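Local coordinates for protein eukaryotic translation initiation factor 4E type 5 (Leishmania major, PDB 7KCJ) that probably binds the 7-methylguanosine cap of messenger RNA and takes part in translation initiation, as other members of the eIF4E family do, at residues 12-17 with 51-56; 88-93 with 156-161; 98-103 with 152-157; 115-120 with 137-142. One frame throughout, in Å; residues are numbered along the deposited sequence.

From the N terminus, interaction 1 (12-17 with 51-56) closes the first loop and pairs the first strand with the edge strand 48-55. Interaction 2 (88-93 with 156-161) closes the longest loop of the four. Interaction 3 (98-103 with 152-157) lies within that span, ends on the same strand and shares E156 and V157 with it. Interaction 4 (115-120 with 137-142) lies within both and sets helix 108-121 on strand 136-143. Interaction 1 is complete before the others open, yet R15 reaches V120 O of interaction 4. All four contacts involve one antiparallel sheet. Interaction 2 adds a loop to it and interaction 4 a helix.

Interaction 1 of 4, residues 12-17 with 51-56; sequences HALRDK and DWITSV
A13 and S55 form an antiparallel, non-hydrogen-bonded pair where the first strand meets the edge strand 48-55 of the eIF4E sheet. A13 CA and S55 CA are 4.3 Å apart. Two backbone bonds flank the pair. V56 N donates to H12 O at 3.0 Å and L14 N to T54 O at 3.2 Å. The first is almost straight, with 175° at the hydrogen. The second also runs straight, but its donor stands above the T54 carbonyl plane. L14 fills the join. L14 CD1 lies 3.6 Å from S55 N and 3.9 Å from I53 CG1, and L14 CD2 meets V56 CG2. The chain turns a corner at R15 and D16. K17 then comes back to the same partner strand and lays its side chain over one face of the W52 ring. K17 is extended beyond CG, which carries CD and then NZ across the six-membered ring. K17 NZ is 4.0 Å from the centroid of that W52 ring, a cation-pi contact, and CD makes a CH-pi contact beside it. S55 is the N-cap of helix 56-64, and its OG accepts from E58 N. I53 packs against that helix through L59 and T62. The ring of F19 meets W52 edge-to-face, and A13 bonds by its backbone to E123 of helix 123-129.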
loop_
_atom_site.group_PDB
_atom_site.type_symbol
_atom_site.label_atom_id
_atom_site.label_comp_id
_atom_site.label_asym_id
_atom_site.label_seq_id
_atom_site.Cartn_x
_atom_site.Cartn_y
_atom_site.Cartn_z
ATOM N N HIS A 12 0.500 10.770 16.772
ATOM C CA HIS A 12 1.344 11.665 15.989
ATOM C C HIS A 12 0.674 12.037 14.643
ATOM O O HIS A 12 -0.443 11.596 14.358
ATOM C CB HIS A 12 2.752 11.051 15.811
ATOM C CG HIS A 12 3.827 12.072 15.604
ATOM N ND1 HIS A 12 4.142 12.994 16.586
ATOM C CD2 HIS A 12 4.616 12.291 14.527
ATOM C CE1 HIS A 12 5.106 13.744 16.076
ATOM N NE2 HIS A 12 5.423 13.360 14.839
ATOM N N ALA A 13 1.313 12.908 13.848
ATOM C CA ALA A 13 0.763 13.380 12.591
ATOM C C ALA A 13 1.364 12.692 11.352
ATOM O O ALA A 13 2.441 12.108 11.419
ATOM C CB ALA A 13 0.956 14.894 12.502
ATOM N N LEU A 14 0.642 12.742 10.228
ATOM C CA LEU A 14 1.135 12.225 8.961
ATOM C C LEU A 14 1.665 13.410 8.171
ATOM O O LEU A 14 1.169 14.533 8.351
ATOM C CB LEU A 14 -0.000 11.591 8.139
ATOM C CG LEU A 14 -0.866 10.577 8.859
ATOM C CD1 LEU A 14 -2.020 10.153 7.985
ATOM C CD2 LEU A 14 -0.034 9.375 9.328
ATOM N N ARG A 15 2.619 13.160 7.252
ATOM C CA ARG A 15 3.107 14.237 6.398
ATOM C C ARG A 15 2.026 14.515 5.338
ATOM O O ARG A 15 1.465 13.582 4.751
ATOM C CB ARG A 15 4.468 13.890 5.767
ATOM C CG ARG A 15 4.432 12.657 4.880
ATOM C CD ARG A 15 5.807 12.267 4.397
ATOM N NE ARG A 15 5.707 11.261 3.348
ATOM C CZ ARG A 15 5.724 11.526 2.045
ATOM N NH1 ARG A 15 5.902 12.770 1.613
ATOM N NH2 ARG A 15 5.616 10.544 1.165
ATOM N N ASP A 16 1.640 15.784 5.175
ATOM C CA ASP A 16 0.561 16.163 4.235
ATOM C C ASP A 16 -0.744 15.338 4.533
ATOM O O ASP A 16 -0.843 14.781 5.616
ATOM C CB ASP A 16 1.060 15.976 2.784
ATOM C CG ASP A 16 2.374 16.660 2.486
ATOM O OD1 ASP A 16 2.418 17.902 2.532
ATOM O OD2 ASP A 16 3.349 15.954 2.184
ATOM N N LYS A 17 -1.681 15.203 3.603
ATOM C CA LYS A 17 -2.868 14.366 3.818
ATOM C C LYS A 17 -2.881 13.240 2.793
ATOM O O LYS A 17 -2.306 13.370 1.711
ATOM C CB LYS A 17 -4.169 15.185 3.781
ATOM C CG LYS A 17 -4.199 16.214 2.651
ATOM C CD LYS A 17 -5.543 16.904 2.500
ATOM C CE LYS A 17 -5.560 17.815 1.295
ATOM N NZ LYS A 17 -6.935 18.294 0.986
ATOM N N ASP A 51 -12.117 8.657 2.911
ATOM C CA ASP A 51 -11.923 10.077 3.198
ATOM C C ASP A 51 -10.418 10.382 3.416
ATOM O O ASP A 51 -9.588 9.467 3.435
ATOM C CB ASP A 51 -12.713 10.435 4.469
ATOM C CG ASP A 51 -13.142 11.883 4.581
ATOM O OD1 ASP A 51 -12.687 12.714 3.744
ATOM O OD2 ASP A 51 -13.946 12.188 5.491
ATOM N N TRP A 52 -10.078 11.663 3.597
ATOM C CA TRP A 52 -8.720 12.094 3.878
ATOM C C TRP A 52 -8.322 11.692 5.286
ATOM O O TRP A 52 -9.149 11.747 6.197
ATOM C CB TRP A 52 -8.646 13.630 3.846
ATOM C CG TRP A 52 -8.895 14.249 2.512
ATOM C CD1 TRP A 52 -10.009 14.935 2.115
ATOM C CD2 TRP A 52 -7.990 14.266 1.397
ATOM N NE1 TRP A 52 -9.855 15.371 0.815
ATOM C CE2 TRP A 52 -8.625 14.971 0.350
ATOM C CE3 TRP A 52 -6.718 13.719 1.170
ATOM C CZ2 TRP A 52 -8.005 15.190 -0.880
ATOM C CZ3 TRP A 52 -6.107 13.928 -0.051
ATOM C CH2 TRP A 52 -6.735 14.677 -1.050
ATOM N N ILE A 53 -7.038 11.398 5.489
ATOM C CA ILE A 53 -6.497 11.142 6.806
ATOM C C ILE A 53 -5.263 12.053 7.000
ATOM O O ILE A 53 -4.448 12.210 6.088
ATOM C CB ILE A 53 -6.206 9.646 7.089
ATOM C CG1 ILE A 53 -5.198 9.029 6.059
ATOM C CG2 ILE A 53 -7.512 8.838 7.194
ATOM C CD1 ILE A 53 -4.788 7.581 6.372
ATOM N N THR A 54 -5.178 12.724 8.155
ATOM C CA THR A 54 -4.075 13.633 8.467
ATOM C C THR A 54 -3.304 13.241 9.736
ATOM O O THR A 54 -2.334 13.908 10.087
ATOM C CB THR A 54 -4.622 15.073 8.610
ATOM O OG1 THR A 54 -5.402 15.158 9.809
ATOM C CG2 THR A 54 -5.484 15.506 7.414
ATOM N N SER A 55 -3.743 12.199 10.440
ATOM C CA SER A 55 -3.138 11.800 11.698
ATOM C C SER A 55 -3.116 10.292 11.850
ATOM O O SER A 55 -3.849 9.584 11.153
ATOM C CB SER A 55 -3.899 12.433 12.858
ATOM O OG SER A 55 -5.148 11.793 13.074
ATOM N N VAL A 56 -2.272 9.801 12.768
ATOM C CA VAL A 56 -2.160 8.378 13.067
ATOM C C VAL A 56 -3.496 7.852 13.636
ATOM O O VAL A 56 -3.899 6.730 13.316
ATOM C CB VAL A 56 -0.966 8.164 14.027
ATOM C CG1 VAL A 56 -1.028 6.799 14.708
ATOM C CG2 VAL A 56 0.355 8.342 13.289
#

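Interaction 2 of 4, residues 88-93 with 156-161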
loop_
_atom_site.group_PDB
_atom_site.type_symbol
_atom_site.label_atom_id
_atom_site.label_comp_id
_atom_site.label_asym_id
_atom_site.label_seq_id
_atom_site.Cartn_x
_atom_site.Cartn_y
_atom_site.Cartn_z
ATOM N N PRO A 88 -5.142 6.617 -8.301
ATOM C CA PRO A 88 -3.745 6.895 -8.701
ATOM C C PRO A 88 -3.320 6.089 -9.923
ATOM O O PRO A 88 -3.798 4.984 -10.140
ATOM C CB PRO A 88 -2.934 6.535 -7.460
ATOM C CG PRO A 88 -3.771 5.525 -6.747
ATOM C CD PRO A 88 -5.220 5.807 -7.066
ATOM N N SER A 89 -2.450 6.669 -10.738
ATOM C CA SER A 89 -1.978 6.061 -11.970
ATOM C C SER A 89 -0.451 5.979 -12.004
ATOM O O SER A 89 0.209 6.887 -11.508
ATOM C CB SER A 89 -2.475 6.907 -13.142
ATOM O OG SER A 89 -1.944 6.497 -14.387
ATOM N N TYR A 90 0.095 4.934 -12.676
ATOM C CA TYR A 90 1.547 4.727 -12.899
ATOM C C TYR A 90 2.157 5.914 -13.668
ATOM O O TYR A 90 3.328 6.230 -13.518
ATOM C CB TYR A 90 1.793 3.488 -13.802
ATOM C CG TYR A 90 1.629 2.130 -13.156
ATOM C CD1 TYR A 90 1.952 1.928 -11.824
ATOM C CD2 TYR A 90 1.200 1.036 -13.893
ATOM C CE1 TYR A 90 1.856 0.671 -11.241
ATOM C CE2 TYR A 90 1.063 -0.218 -13.311
ATOM C CZ TYR A 90 1.390 -0.397 -11.982
ATOM O OH TYR A 90 1.261 -1.632 -11.386
ATOM N N GLU A 91 1.363 6.494 -14.558
ATOM C CA GLU A 91 1.666 7.595 -15.466
ATOM C C GLU A 91 2.045 8.874 -14.733
ATOM O O GLU A 91 2.677 9.720 -15.337
ATOM C CB GLU A 91 0.427 7.842 -16.341
ATOM C CG GLU A 91 0.697 8.365 -17.733
ATOM C CD GLU A 91 -0.557 8.529 -18.576
ATOM O OE1 GLU A 91 -1.570 7.854 -18.277
ATOM O OE2 GLU A 91 -0.524 9.328 -19.541
ATOM N N ALA A 92 1.662 9.028 -13.456
ATOM C CA ALA A 92 1.995 10.196 -12.649
ATOM C C ALA A 92 3.484 10.286 -12.337
ATOM O O ALA A 92 3.947 11.351 -11.940
ATOM C CB ALA A 92 1.214 10.162 -11.351
ATOM N N TYR A 93 4.233 9.178 -12.475
ATOM C CA TYR A 93 5.658 9.182 -12.159
ATOM C C TYR A 93 6.474 8.706 -13.336
ATOM O O TYR A 93 6.804 7.524 -13.412
ATOM C CB TYR A 93 5.980 8.320 -10.916
ATOM C CG TYR A 93 4.953 8.443 -9.825
ATOM C CD1 TYR A 93 4.860 9.594 -9.062
ATOM C CD2 TYR A 93 4.002 7.458 -9.634
ATOM C CE1 TYR A 93 3.885 9.734 -8.090
ATOM C CE2 TYR A 93 3.030 7.576 -8.655
ATOM C CZ TYR A 93 2.977 8.716 -7.880
ATOM O OH TYR A 93 1.976 8.871 -6.957
ATOM N N GLU A 156 2.300 -2.636 -1.819
ATOM C CA GLU A 156 2.963 -2.082 -2.996
ATOM C C GLU A 156 3.186 -0.592 -2.738
ATOM O O GLU A 156 2.226 0.137 -2.491
ATOM C CB GLU A 156 2.076 -2.291 -4.236
ATOM C CG GLU A 156 2.580 -1.629 -5.516
ATOM C CD GLU A 156 1.689 -1.847 -6.726
ATOM O OE1 GLU A 156 2.191 -1.754 -7.867
ATOM O OE2 GLU A 156 0.479 -2.112 -6.528
ATOM N N VAL A 157 4.437 -0.142 -2.787
ATOM C CA VAL A 157 4.779 1.265 -2.549
ATOM C C VAL A 157 5.238 1.913 -3.845
ATOM O O VAL A 157 6.163 1.398 -4.460
ATOM C CB VAL A 157 5.925 1.377 -1.501
ATOM C CG1 VAL A 157 6.138 2.832 -1.089
ATOM C CG2 VAL A 157 5.677 0.484 -0.277
ATOM N N TRP A 158 4.647 3.047 -4.252
ATOM C CA TRP A 158 5.067 3.758 -5.470
ATOM C C TRP A 158 5.933 4.932 -5.101
ATOM O O TRP A 158 5.515 5.782 -4.316
ATOM C CB TRP A 158 3.879 4.253 -6.314
ATOM C CG TRP A 158 3.008 3.181 -6.923
ATOM C CD1 TRP A 158 3.189 1.827 -6.865
ATOM C CD2 TRP A 158 1.799 3.393 -7.666
ATOM N NE1 TRP A 158 2.165 1.187 -7.523
ATOM C CE2 TRP A 158 1.301 2.126 -8.029
ATOM C CE3 TRP A 158 1.094 4.533 -8.077
ATOM C CZ2 TRP A 158 0.107 1.968 -8.735
ATOM C CZ3 TRP A 158 -0.065 4.367 -8.823
ATOM C CH2 TRP A 158 -0.538 3.094 -9.150
ATOM N N LEU A 159 7.159 4.957 -5.614
ATOM C CA LEU A 159 8.090 6.044 -5.349
ATOM C C LEU A 159 8.083 6.997 -6.542
ATOM O O LEU A 159 8.089 6.537 -7.679
ATOM C CB LEU A 159 9.525 5.523 -5.146
ATOM C CG LEU A 159 9.777 4.160 -4.478
ATOM C CD1 LEU A 159 11.213 3.947 -4.273
ATOM C CD2 LEU A 159 9.154 4.079 -3.141
ATOM N N SER A 160 8.113 8.299 -6.297
ATOM C CA SER A 160 8.169 9.278 -7.395
ATOM C C SER A 160 9.579 9.378 -8.011
ATOM O O SER A 160 9.714 9.788 -9.171
ATOM C CB SER A 160 7.677 10.643 -6.938
ATOM O OG SER A 160 8.510 11.184 -5.927
ATOM N N ASP A 161 10.621 8.955 -7.265
ATOM C CA ASP A 161 11.992 8.964 -7.767
ATOM C C ASP A 161 12.621 7.573 -7.618
ATOM O O ASP A 161 12.905 7.138 -6.504
ATOM C CB ASP A 161 12.815 10.033 -7.044
ATOM C CG ASP A 161 14.264 10.128 -7.469
ATOM O OD1 ASP A 161 14.635 9.490 -8.481
ATOM O OD2 ASP A 161 15.034 10.841 -6.793
#
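The W158 indole has Y90 over one face, with Y90 CE1 about 3.0 Å above the plane and offset toward the rim. S89 N and E156 OE1 lie at its edge, in plane. The Y93 ring has A92 CB over the centre of one face and W158 CE3 at its edge. The contact is an aromatic cluster on the eIF4E sheet. It joins the loop between strands 77-82 and 97-103 to the end of strand 153-159, on the side turned away from helix 108-121. The planes of the Y90 ring and the W158 six-membered ring are 44° apart, so the pair is oblique. It is still close: Y90 CE1 is 3.3 Å from W158 CZ2. P88 CB touches W158 CZ3 at 3.8 Å, and Y93 CE2 reaches W158 CE3 at 3.7 Å. On the other side of its ring, Y93 CD1 is 3.7 Å from S160 CB. The short 3-10 segment 90-92 brings Y90 over the W158 face, and Y93, just after it, meets W158 at CE3. F193 meets W158 edge-to-face and also touches Y90. The W158 ring is further fixed by its own nitrogen. W158 NE1 donates to E156 OE1 at 3.0 Å with 170° at the hydrogen. OE1 lies in the indole plane, while NE1 stands above the carboxylate plane.

Interaction 3 of 4, residues 98-103 with 152-157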
loop_
_atom_site.group_PDB
_atom_site.type_symbol
_atom_site.label_atom_id
_atom_site.label_comp_id
_atom_site.label_asym_id
_atom_site.label_seq_id
_atom_site.Cartn_x
_atom_site.Cartn_y
_atom_site.Cartn_z
ATOM N N ARG A 98 8.571 0.993 -8.120
ATOM C CA ARG A 98 7.828 0.450 -6.996
ATOM C C ARG A 98 8.580 -0.589 -6.184
ATOM O O ARG A 98 9.543 -1.189 -6.663
ATOM C CB ARG A 98 6.478 -0.098 -7.478
ATOM C CG ARG A 98 6.604 -1.329 -8.337
ATOM C CD ARG A 98 5.313 -1.656 -9.059
ATOM N NE ARG A 98 5.524 -2.734 -10.021
ATOM C CZ ARG A 98 4.673 -3.732 -10.237
ATOM N NH1 ARG A 98 3.537 -3.807 -9.551
ATOM N NH2 ARG A 98 4.960 -4.676 -11.120
ATOM N N ILE A 99 8.138 -0.779 -4.931
ATOM C CA ILE A 99 8.685 -1.783 -4.027
ATOM C C ILE A 99 7.528 -2.668 -3.585
ATOM O O ILE A 99 6.504 -2.158 -3.127
ATOM C CB ILE A 99 9.421 -1.132 -2.816
ATOM C CG1 ILE A 99 10.719 -0.450 -3.254
ATOM C CG2 ILE A 99 9.697 -2.157 -1.725
ATOM C CD1 ILE A 99 11.304 0.440 -2.207
ATOM N N MET A 100 7.651 -3.988 -3.776
ATOM C CA MET A 100 6.616 -4.926 -3.337
ATOM C C MET A 100 7.105 -5.653 -2.122
ATOM O O MET A 100 8.224 -6.162 -2.119
ATOM C CB MET A 100 6.266 -5.971 -4.411
ATOM C CG MET A 100 6.080 -5.415 -5.789
ATOM S SD MET A 100 4.890 -4.136 -6.064
ATOM C CE MET A 100 3.419 -5.167 -6.239
ATOM N N ILE A 101 6.290 -5.671 -1.076
ATOM C CA ILE A 101 6.594 -6.381 0.161
ATOM C C ILE A 101 5.486 -7.404 0.389
ATOM O O ILE A 101 4.340 -7.011 0.629
ATOM C CB ILE A 101 6.670 -5.389 1.347
ATOM C CG1 ILE A 101 7.710 -4.289 1.093
ATOM C CG2 ILE A 101 6.971 -6.109 2.652
ATOM C CD1 ILE A 101 7.345 -3.027 1.641
ATOM N N ASN A 102 5.807 -8.700 0.317
ATOM C CA ASN A 102 4.815 -9.750 0.600
ATOM C C ASN A 102 4.949 -10.197 2.047
ATOM O O ASN A 102 6.050 -10.515 2.478
ATOM C CB ASN A 102 4.989 -10.942 -0.319
ATOM C CG ASN A 102 4.680 -10.597 -1.753
ATOM O OD1 ASN A 102 3.513 -10.557 -2.153
ATOM N ND2 ASN A 102 5.706 -10.336 -2.546
ATOM N N LEU A 103 3.852 -10.175 2.806
ATOM C CA LEU A 103 3.870 -10.529 4.222
ATOM C C LEU A 103 3.048 -11.797 4.339
ATOM O O LEU A 103 1.850 -11.755 4.095
ATOM C CB LEU A 103 3.246 -9.387 5.045
ATOM C CG LEU A 103 3.896 -8.030 4.873
ATOM C CD1 LEU A 103 3.072 -6.917 5.551
ATOM C CD2 LEU A 103 5.370 -8.058 5.366
ATOM N N GLN A 152 -1.914 -13.934 4.348
ATOM C CA GLN A 152 -0.976 -13.297 3.440
ATOM C C GLN A 152 -1.524 -12.032 2.793
ATOM O O GLN A 152 -2.677 -12.015 2.354
ATOM C CB GLN A 152 -0.537 -14.270 2.350
ATOM C CG GLN A 152 0.584 -13.718 1.477
ATOM C CD GLN A 152 0.964 -14.650 0.349
ATOM O OE1 GLN A 152 0.371 -15.743 0.162
ATOM N NE2 GLN A 152 1.942 -14.212 -0.450
ATOM N N ILE A 153 -0.707 -10.962 2.776
ATOM C CA ILE A 153 -1.018 -9.691 2.126
ATOM C C ILE A 153 0.201 -9.188 1.324
ATOM O O ILE A 153 1.328 -9.629 1.537
ATOM C CB ILE A 153 -1.530 -8.606 3.120
ATOM C CG1 ILE A 153 -0.414 -8.134 4.088
ATOM C CG2 ILE A 153 -2.749 -9.084 3.882
ATOM C CD1 ILE A 153 -0.845 -7.062 5.082
ATOM N N ARG A 154 -0.038 -8.262 0.386
ATOM C CA ARG A 154 1.042 -7.618 -0.356
ATOM C C ARG A 154 0.918 -6.122 -0.239
ATOM O O ARG A 154 -0.153 -5.588 -0.492
ATOM C CB ARG A 154 1.040 -7.994 -1.841
ATOM C CG ARG A 154 2.262 -7.391 -2.560
ATOM C CD ARG A 154 2.197 -7.490 -4.061
ATOM N NE ARG A 154 2.028 -8.847 -4.553
ATOM C CZ ARG A 154 1.770 -9.150 -5.824
ATOM N NH1 ARG A 154 1.618 -8.185 -6.729
ATOM N NH2 ARG A 154 1.627 -10.418 -6.194
ATOM N N VAL A 155 1.997 -5.446 0.116
ATOM C CA VAL A 155 2.021 -3.998 0.169
ATOM C C VAL A 155 2.858 -3.518 -1.013
ATOM O O VAL A 155 3.970 -4.005 -1.235
ATOM C CB VAL A 155 2.554 -3.457 1.511
ATOM C CG1 VAL A 155 2.467 -1.925 1.543
ATOM C CG2 VAL A 155 1.792 -4.054 2.686
ATOM N N GLU A 156 2.300 -2.636 -1.819
ATOM C CA GLU A 156 2.963 -2.082 -2.996
ATOM C C GLU A 156 3.186 -0.592 -2.738
ATOM O O GLU A 156 2.226 0.137 -2.491
ATOM C CB GLU A 156 2.076 -2.291 -4.236
ATOM C CG GLU A 156 2.580 -1.629 -5.516
ATOM C CD GLU A 156 1.689 -1.847 -6.726
ATOM O OE1 GLU A 156 2.191 -1.754 -7.867
ATOM O OE2 GLU A 156 0.479 -2.112 -6.528
ATOM N N VAL A 157 4.437 -0.142 -2.787
ATOM C CA VAL A 157 4.779 1.265 -2.549
ATOM C C VAL A 157 5.238 1.913 -3.845
ATOM O O VAL A 157 6.163 1.398 -4.460
ATOM C CB VAL A 157 5.925 1.377 -1.501
ATOM C CG1 VAL A 157 6.138 2.832 -1.089
ATOM C CG2 VAL A 157 5.677 0.484 -0.277
#
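M100 and E156 form a non-hydrogen-bonded pair in a regular antiparallel ladder between strands 97-103 and 153-159. The hydrogen-bonded pairs are I99 with V157, I101 with V155 and L103 with I153. Each makes two N-H to O bonds, so all six residues have both backbone N and O satisfied across the contact. I101 N to V155 O, at 2.9 Å, is one of them. The polar side chains lie on the face of M100 and E156. R98 NH1 makes a salt bridge to E156 OE1 at 3.0 Å, with OE1 close to the guanidinium plane. W158 NE1 is the second donor to OE1. R98 NE is taken by S192 O, and E156 OE2 by R140 NE. R154 NE donates to N102 OD1 at 3.3 Å, a bent bond of 144°, while N102 ND2 goes to N187 OD1. M100 is bent at chi2 and chi3. This brings M100 SD to 3.5 Å from E156 CG and M100 CE to 3.4 Å from R154 CD. On the other face L103 CD1 packs on I153 CD1. E156 is buried and held by three donors, two of them arginines, which would probably favour its charged form. The two arginines also tie three neighbouring strands together through one carboxylate.

Interaction 4 of 4, residues 115-120 with 137-142; sequences LVLAVV and DVLRIA
L139 is the bump that strand 136-143 pushes against helix 108-121. Its two methyls part to meet different helix residues. CD1 faces V116 and V120, which stand one turn apart on the same side of the helix. L139 CD1 is 3.8 Å from V116 CG1 and 4.1 Å from V120 CG2, so it lies against the shallow hollow between these two valines. CD2 turns to L117. There L117 CD2 comes within 3.3 Å of L139 CD2, tighter than usual for two carbons, and the two side chains cross at about a right angle. In L139, CG is anti to the backbone N (chi1 -161°), and chi2 near 60° sets where CD1 and CD2 go. L117 CD2 also touches I141 CD1, more loosely at 4.3 Å, so this one methyl touches two residues of the strand. The contact is wholly apolar and buried. The helix runs nearly antiparallel to the strand, at 168°, with segment axes 10.1 Å apart. This is the helix-on-sheet layer of the eIF4E fold. Next to it V116 and V120 also rest on V155 and V157 of strand 153-159. L139 and I141 touch F80 of strand 77-82, and V119 packs on helix 165-178 at F171 and L172.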
loop_
_atom_site.group_PDB
_atom_site.type_symbol
_atom_site.label_atom_id
_atom_site.label_comp_id
_atom_site.label_asym_id
_atom_site.label_seq_id
_atom_site.Cartn_x
_atom_site.Cartn_y
_atom_site.Cartn_z
ATOM N N LEU A 115 5.168 -1.010 10.045
ATOM C CA LEU A 115 6.416 -0.391 9.640
ATOM C C LEU A 115 6.278 0.345 8.314
ATOM O O LEU A 115 6.698 1.496 8.223
ATOM C CB LEU A 115 7.537 -1.437 9.585
ATOM C CG LEU A 115 8.867 -0.948 8.994
ATOM C CD1 LEU A 115 9.652 -0.138 10.015
ATOM C CD2 LEU A 115 9.669 -2.093 8.477
ATOM N N VAL A 116 5.694 -0.307 7.290
ATOM C CA VAL A 116 5.546 0.306 5.969
ATOM C C VAL A 116 4.648 1.539 6.036
ATOM O O VAL A 116 5.008 2.597 5.509
ATOM C CB VAL A 116 5.071 -0.709 4.906
ATOM C CG1 VAL A 116 4.935 -0.028 3.553
ATOM C CG2 VAL A 116 6.048 -1.873 4.790
ATOM N N LEU A 117 3.503 1.431 6.760
ATOM C CA LEU A 117 2.588 2.570 6.924
ATOM C C LEU A 117 3.329 3.762 7.570
ATOM O O LEU A 117 3.227 4.879 7.080
ATOM C CB LEU A 117 1.363 2.193 7.779
ATOM C CG LEU A 117 0.310 1.285 7.119
ATOM C CD1 LEU A 117 -0.763 0.888 8.097
ATOM C CD2 LEU A 117 -0.329 1.931 5.883
ATOM N N ALA A 118 4.158 3.489 8.581
ATOM C CA ALA A 118 4.936 4.523 9.262
ATOM C C ALA A 118 6.034 5.128 8.387
ATOM O O ALA A 118 6.121 6.354 8.307
ATOM C CB ALA A 118 5.521 3.989 10.559
ATOM N N VAL A 119 6.852 4.300 7.718
ATOM C CA VAL A 119 7.919 4.813 6.874
ATOM C C VAL A 119 7.379 5.664 5.693
ATOM O O VAL A 119 7.986 6.667 5.323
ATOM C CB VAL A 119 8.912 3.715 6.395
ATOM C CG1 VAL A 119 9.654 3.027 7.537
ATOM C CG2 VAL A 119 8.291 2.727 5.433
ATOM N N VAL A 120 6.252 5.263 5.103
ATOM C CA VAL A 120 5.676 5.982 3.967
ATOM C C VAL A 120 4.867 7.220 4.372
ATOM O O VAL A 120 5.063 8.294 3.802
ATOM C CB VAL A 120 4.835 5.003 3.111
ATOM C CG1 VAL A 120 3.961 5.720 2.087
ATOM C CG2 VAL A 120 5.728 3.969 2.437
ATOM N N ASP A 137 4.725 8.149 -2.570
ATOM C CA ASP A 137 3.442 8.868 -2.670
ATOM C C ASP A 137 2.184 8.042 -2.783
ATOM O O ASP A 137 1.104 8.622 -2.714
ATOM C CB ASP A 137 3.434 9.858 -3.832
ATOM C CG ASP A 137 4.464 10.936 -3.699
ATOM O OD1 ASP A 137 4.649 11.440 -2.573
ATOM O OD2 ASP A 137 5.103 11.267 -4.715
ATOM N N VAL A 138 2.279 6.743 -3.023
ATOM C CA VAL A 138 1.107 5.880 -3.109
ATOM C C VAL A 138 1.417 4.574 -2.392
ATOM O O VAL A 138 2.503 3.992 -2.571
ATOM C CB VAL A 138 0.591 5.603 -4.554
ATOM C CG1 VAL A 138 -0.555 4.599 -4.544
ATOM C CG2 VAL A 138 0.147 6.879 -5.262
ATOM N N LEU A 139 0.455 4.088 -1.624
ATOM C CA LEU A 139 0.573 2.833 -0.925
ATOM C C LEU A 139 -0.661 2.012 -1.283
ATOM O O LEU A 139 -1.775 2.502 -1.146
ATOM C CB LEU A 139 0.597 3.126 0.572
ATOM C CG LEU A 139 1.136 2.067 1.499
ATOM C CD1 LEU A 139 2.576 1.742 1.184
ATOM C CD2 LEU A 139 1.068 2.588 2.920
ATOM N N ARG A 140 -0.468 0.783 -1.788
ATOM C CA ARG A 140 -1.570 -0.086 -2.169
ATOM C C ARG A 140 -1.461 -1.386 -1.386
ATOM O O ARG A 140 -0.424 -2.024 -1.400
ATOM C CB ARG A 140 -1.559 -0.351 -3.678
ATOM C CG ARG A 140 -1.241 0.890 -4.509
ATOM C CD ARG A 140 -2.089 0.988 -5.741
ATOM N NE ARG A 140 -1.704 0.001 -6.739
ATOM C CZ ARG A 140 -2.478 -0.390 -7.746
ATOM N NH1 ARG A 140 -3.704 0.104 -7.881
ATOM N NH2 ARG A 140 -2.034 -1.278 -8.627
ATOM N N ILE A 141 -2.502 -1.754 -0.656
ATOM C CA ILE A 141 -2.507 -2.970 0.152
ATOM C C ILE A 141 -3.477 -3.987 -0.436
ATOM O O ILE A 141 -4.645 -3.666 -0.626
ATOM C CB ILE A 141 -2.784 -2.655 1.629
ATOM C CG1 ILE A 141 -1.904 -1.516 2.140
ATOM C CG2 ILE A 141 -2.593 -3.872 2.478
ATOM C CD1 ILE A 141 -2.328 -1.046 3.563
ATOM N N ALA A 142 -2.969 -5.155 -0.851
ATOM C CA ALA A 142 -3.794 -6.181 -1.475
ATOM C C ALA A 142 -3.892 -7.457 -0.664
ATOM O O ALA A 142 -2.865 -8.083 -0.392
ATOM C CB ALA A 142 -3.261 -6.506 -2.854
#